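Local atomic coordinates of extracellular solute-binding protein, family 7 (Colwellia psychrerythraea, PDB entry 4PET), a protein that binds calcium and pyruvate, and probably serves as the periplasmic solute receptor of a TRAP-type transporter, capturing small organic acids for uptake. Residues A[117-122]-A[338-343]; A[209-214]-A[234-239]. All blocks are in the same frame, centred on the assembly; numbering follows the deposited sequence.

Interaction 1. Residues A[117-122]-A[338-343]; sequences ASEQHA and QIRAWT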
# COMPACT_ATOMS: atom_id res chain seq x y z
N ALA A 117 -0.12 6.73 -3.19
CA ALA A 117 0.81 5.61 -3.12
C ALA A 117 0.21 4.29 -3.62
O ALA A 117 0.85 3.55 -4.37
CB ALA A 117 1.37 5.44 -1.71
N SER A 118 -1.01 3.99 -3.19
CA SER A 118 -1.59 2.70 -3.53
C SER A 118 -1.80 2.62 -5.04
O SER A 118 -1.65 1.57 -5.65
CB SER A 118 -2.89 2.50 -2.79
OG SER A 118 -3.82 3.49 -3.23
N GLU A 119 -2.14 3.75 -5.64
CA GLU A 119 -2.30 3.84 -7.09
C GLU A 119 -0.97 3.66 -7.81
O GLU A 119 -0.88 2.95 -8.83
CB GLU A 119 -2.91 5.19 -7.47
CG GLU A 119 -4.29 5.41 -6.87
CD GLU A 119 -4.87 6.76 -7.16
OE1 GLU A 119 -6.11 6.88 -7.19
OE2 GLU A 119 -4.10 7.73 -7.33
N GLN A 120 0.05 4.32 -7.31
CA GLN A 120 1.35 4.30 -7.97
C GLN A 120 1.95 2.90 -7.92
O GLN A 120 2.60 2.47 -8.88
CB GLN A 120 2.28 5.34 -7.37
CG GLN A 120 3.55 5.54 -8.16
CD GLN A 120 4.55 6.33 -7.36
OE1 GLN A 120 4.78 6.04 -6.18
NE2 GLN A 120 5.11 7.34 -7.96
N HIS A 121 1.67 2.14 -6.87
CA HIS A 121 2.16 0.78 -6.83
C HIS A 121 1.50 -0.10 -7.91
O HIS A 121 2.17 -0.90 -8.55
CB HIS A 121 1.94 0.20 -5.44
CG HIS A 121 2.82 0.83 -4.40
ND1 HIS A 121 2.54 0.78 -3.05
CD2 HIS A 121 3.99 1.50 -4.53
CE1 HIS A 121 3.50 1.41 -2.39
NE2 HIS A 121 4.39 1.86 -3.27
N ALA A 122 0.20 0.08 -8.13
CA ALA A 122 -0.50 -0.58 -9.20
C ALA A 122 0.15 -0.20 -10.52
O ALA A 122 0.36 -1.05 -11.42
CB ALA A 122 -1.96 -0.15 -9.20
N GLN A 338 -7.71 6.17 -14.97
CA GLN A 338 -8.37 4.88 -14.83
C GLN A 338 -8.47 4.44 -13.39
O GLN A 338 -9.56 4.07 -12.92
CB GLN A 338 -7.62 3.83 -15.62
CG GLN A 338 -8.10 2.42 -15.36
CD GLN A 338 -7.47 1.45 -16.32
OE1 GLN A 338 -6.61 0.64 -15.95
NE2 GLN A 338 -7.89 1.52 -17.56
N ILE A 339 -7.35 4.49 -12.68
CA ILE A 339 -7.31 4.02 -11.30
C ILE A 339 -7.99 5.01 -10.32
O ILE A 339 -8.63 4.58 -9.37
CB ILE A 339 -5.85 3.69 -10.86
CG1 ILE A 339 -5.84 2.84 -9.60
CG2 ILE A 339 -4.99 4.99 -10.65
CD1 ILE A 339 -6.36 1.48 -9.82
N ARG A 340 -7.92 6.31 -10.59
CA ARG A 340 -8.52 7.29 -9.68
C ARG A 340 -10.01 7.08 -9.59
O ARG A 340 -10.65 7.30 -8.56
CB ARG A 340 -8.25 8.71 -10.17
CG ARG A 340 -8.98 9.83 -9.40
CD ARG A 340 -8.59 9.89 -7.93
NE ARG A 340 -7.14 9.77 -7.76
CZ ARG A 340 -6.30 10.79 -7.77
NH1 ARG A 340 -6.74 12.03 -7.91
NH2 ARG A 340 -4.99 10.59 -7.61
N ALA A 341 -10.61 6.64 -10.69
CA ALA A 341 -12.05 6.39 -10.66
C ALA A 341 -12.36 5.34 -9.59
O ALA A 341 -13.36 5.44 -8.85
CB ALA A 341 -12.54 5.96 -12.05
N TRP A 342 -11.51 4.33 -9.47
CA TRP A 342 -11.72 3.26 -8.50
C TRP A 342 -11.44 3.74 -7.07
O TRP A 342 -12.13 3.37 -6.12
CB TRP A 342 -10.82 2.06 -8.81
CG TRP A 342 -10.77 1.05 -7.67
CD1 TRP A 342 -9.65 0.62 -7.01
CD2 TRP A 342 -11.88 0.39 -7.06
NE1 TRP A 342 -10.00 -0.27 -6.04
CE2 TRP A 342 -11.37 -0.42 -6.03
CE3 TRP A 342 -13.26 0.40 -7.28
CZ2 TRP A 342 -12.18 -1.24 -5.24
CZ3 TRP A 342 -14.07 -0.40 -6.49
CH2 TRP A 342 -13.54 -1.20 -5.48
N THR A 343 -10.37 4.50 -6.93
CA THR A 343 -10.05 5.12 -5.65
C THR A 343 -11.21 5.96 -5.14
O THR A 343 -11.54 5.91 -3.97
CB THR A 343 -8.81 6.03 -5.82
OG1 THR A 343 -7.65 5.21 -6.02
CG2 THR A 343 -8.63 6.95 -4.60
O HOH W 1 -6.97 3.99 -3.36
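E119 and R340 reach each other from facing helices by opposite means. The glutamate sets CG anti to its own carbonyl carbon (chi1 -61°) and then runs straight out, whereas the arginine chain folds at chi2 and chi3, which brings its guanidinium back to the carboxylate end. The result is a side-on, two-pronged salt bridge: R340 NE gives its hydrogen to E119 OE1 at 3.1 Å, and R340 NH2 gives one to E119 OE2 at 3.0 Å. Both bonds are nearly straight and use the syn lone pairs, and the two flat groups lie only 8° from coplanar.

E119 OE1 takes a second bond on its anti side, from the hydroxyl of T343, with OG1 to OE1 at 2.6 Å and the donor somewhat out of the carboxylate plane. E119 OE2 also accepts from the backbone N of I116, so the buried carboxylate is held at both oxygens and has little freedom to rotate. Its negative charge is probably well stabilised there. Closer to the backbones the contact turns apolar, with I339 CG2 lying 3.8 Å from E119 CB. One water spans the gap beside T343, donating to OG1 at 3.0 Å and pairing with S118 OG at 3.2 Å.

R340 NH2 additionally bonds the carbonyl of G114, just ahead of helix 117-126. That helix meets the long C-terminal helix 323-353 at 139° between the two short segments, their axes 10.3 Å apart; A117 and H121 rest on N149 of strand 142-149, and Y273 of the second subunit packs on S118.

Interaction 2. Residues A[209-214]-A[234-239]; sequences ALEWVG and WHEPGT. With CA (calcium ion), chain E; PYR (pyruvic acid), chain D.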
# COMPACT_ATOMS: atom_id res chain seq x y z
N ALA A 209 11.84 28.97 2.50
CA ALA A 209 10.87 27.91 2.78
C ALA A 209 11.46 26.61 2.27
O ALA A 209 12.43 26.62 1.49
CB ALA A 209 9.59 28.20 2.05
N LEU A 210 10.88 25.50 2.69
CA LEU A 210 11.33 24.21 2.20
C LEU A 210 10.22 23.22 2.38
O LEU A 210 9.30 23.44 3.18
CB LEU A 210 12.58 23.72 2.95
CG LEU A 210 12.50 23.47 4.46
CD1 LEU A 210 11.89 22.10 4.80
CD2 LEU A 210 13.89 23.58 5.03
N GLU A 211 10.31 22.12 1.66
CA GLU A 211 9.50 20.97 1.99
C GLU A 211 10.44 19.80 2.14
O GLU A 211 11.55 19.78 1.57
CB GLU A 211 8.39 20.76 0.95
CG GLU A 211 8.81 20.32 -0.42
CD GLU A 211 9.11 18.82 -0.46
OE1 GLU A 211 10.21 18.44 -0.88
OE2 GLU A 211 8.24 18.03 -0.03
N TRP A 212 10.05 18.84 2.97
CA TRP A 212 10.83 17.62 3.08
C TRP A 212 9.89 16.42 2.85
O TRP A 212 9.78 15.98 1.71
CB TRP A 212 11.63 17.56 4.38
CG TRP A 212 12.30 16.27 4.59
CD1 TRP A 212 12.08 15.38 5.60
CD2 TRP A 212 13.29 15.68 3.75
NE1 TRP A 212 12.86 14.27 5.44
CE2 TRP A 212 13.61 14.42 4.30
CE3 TRP A 212 13.93 16.09 2.57
CZ2 TRP A 212 14.57 13.59 3.74
CZ3 TRP A 212 14.87 15.25 2.01
CH2 TRP A 212 15.18 14.01 2.59
N VAL A 213 9.20 15.95 3.89
CA VAL A 213 8.27 14.83 3.73
C VAL A 213 6.90 15.07 4.36
O VAL A 213 5.86 15.06 3.69
CB VAL A 213 8.86 13.52 4.29
CG1 VAL A 213 7.80 12.41 4.26
CG2 VAL A 213 10.11 13.12 3.46
N GLY A 214 6.91 15.29 5.67
CA GLY A 214 5.68 15.33 6.43
C GLY A 214 5.96 15.00 7.88
O GLY A 214 7.11 14.98 8.32
N TRP A 234 0.04 18.70 -2.41
CA TRP A 234 -0.38 18.89 -3.81
C TRP A 234 0.72 18.40 -4.77
O TRP A 234 0.44 17.86 -5.83
CB TRP A 234 -0.69 20.37 -4.13
CG TRP A 234 0.49 21.32 -3.97
CD1 TRP A 234 0.85 21.99 -2.84
CD2 TRP A 234 1.47 21.65 -4.96
NE1 TRP A 234 1.98 22.76 -3.08
CE2 TRP A 234 2.39 22.55 -4.37
CE3 TRP A 234 1.66 21.29 -6.30
CZ2 TRP A 234 3.48 23.11 -5.08
CZ3 TRP A 234 2.75 21.86 -7.01
CH2 TRP A 234 3.64 22.74 -6.37
N HIS A 235 1.96 18.54 -4.34
CA HIS A 235 3.16 18.43 -5.19
C HIS A 235 3.78 17.04 -5.17
O HIS A 235 4.43 16.62 -6.15
CB HIS A 235 4.20 19.42 -4.68
CG HIS A 235 4.62 19.12 -3.28
ND1 HIS A 235 5.91 18.79 -2.94
CD2 HIS A 235 3.90 19.03 -2.13
CE1 HIS A 235 5.97 18.52 -1.65
NE2 HIS A 235 4.77 18.67 -1.14
N GLU A 236 3.61 16.33 -4.05
CA GLU A 236 4.16 14.98 -3.92
C GLU A 236 3.16 14.02 -3.29
O GLU A 236 3.27 13.66 -2.11
CB GLU A 236 5.47 15.00 -3.13
CG GLU A 236 6.62 15.70 -3.84
CD GLU A 236 7.97 15.47 -3.16
OE1 GLU A 236 8.35 14.29 -2.99
OE2 GLU A 236 8.63 16.44 -2.79
N PRO A 237 2.17 13.57 -4.07
CA PRO A 237 1.08 12.73 -3.51
C PRO A 237 1.46 11.33 -3.12
O PRO A 237 0.74 10.70 -2.33
CB PRO A 237 0.06 12.66 -4.65
CG PRO A 237 0.91 12.89 -5.92
CD PRO A 237 1.93 13.93 -5.48
N GLY A 238 2.57 10.83 -3.68
CA GLY A 238 2.95 9.44 -3.57
C GLY A 238 4.42 9.21 -3.89
O GLY A 238 4.78 8.46 -4.79
N THR A 239 5.26 9.85 -3.09
CA THR A 239 6.70 9.83 -3.29
C THR A 239 7.31 8.47 -3.04
O THR A 239 7.33 7.98 -1.92
CB THR A 239 7.37 10.90 -2.42
OG1 THR A 239 6.83 12.17 -2.77
CG2 THR A 239 8.90 10.89 -2.60
CA CA E . 9.56 16.09 -0.64
C PYR D . 12.55 14.79 -0.93
O PYR D . 11.97 15.96 -0.96
OXT PYR D . 13.82 14.76 -1.22
CA PYR D . 11.85 13.64 -0.50
O3 PYR D . 10.55 13.64 -0.41
CB PYR D . 12.58 12.40 -0.09
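E211 and E236 bind the same calcium ion from adjacent positions, and metal bonds carry most of this contact. E211 chelates with both carboxylate oxygens, OE1 at 2.5 Å and OE2 at 2.4 Å from the calcium. The E211 chain starts with CG between the backbone N and the carbonyl carbon (chi1 69°) and bends again at chi2, which curls the carboxylate back to the ion. E236 instead extends beyond CG and offers one oxygen, with OE2 2.4 Å from the calcium. The carbonyl O of W212, pyruvate O and O3, and Q153 complete the shell. E236 OE2 comes within 3.2 Å of both E211 OE1 and E211 OE2 without a hydrogen bond, a closeness that the shared calcium probably makes tolerable.

Hydrogen bonds steady the ligands. The oxygen of E236 that is not bound to the metal, OE1, accepts from T239 OG1 at 2.6 Å and also bonds Y96 OH, which limits turning of the carboxylate. H235 lies beside E211, and its NE2 bonds the carbonyl of M154.

Van der Waals contacts close over the pyruvate. It lies over one face of the W212 indole, toward the rim of the benzo ring, its methyl CB above that face and OXT 3.4 Å from CZ3. V213 CG2 sits against the same face. An alanine in place of W212 would leave the backbone carbonyl to the calcium but would probably open a gap beside the pyruvate and let it shift.

Y97 and R174 also hydrogen-bond the pyruvate. Together this is the calcium-bridged ligand pocket of a family 7 (DctP) solute-binding protein, the metal chelated by the carboxylate and keto oxygens of pyruvate.

Both contacts are buried, but interaction 2 lies near the middle of the chain, at the ligand site, whereas interaction 1 is farther out, where two helices meet; both touch the second subunit. Each centres on glutamate: in 117-122 with 338-343 its charge is answered by an arginine and a hydroxyl, in 209-214 with 234-239 by calcium. Accordingly, one joins regular helices directly and the other joins mostly irregular backbone through a bound calcium and pyruvate. Their centres are 19 Å apart, yet the regions meet where Q120 and G238 come together. H121 also bonds E240, directly after the pocket loop, and N149 has weak hydrogen bonds with both Q120 and G238.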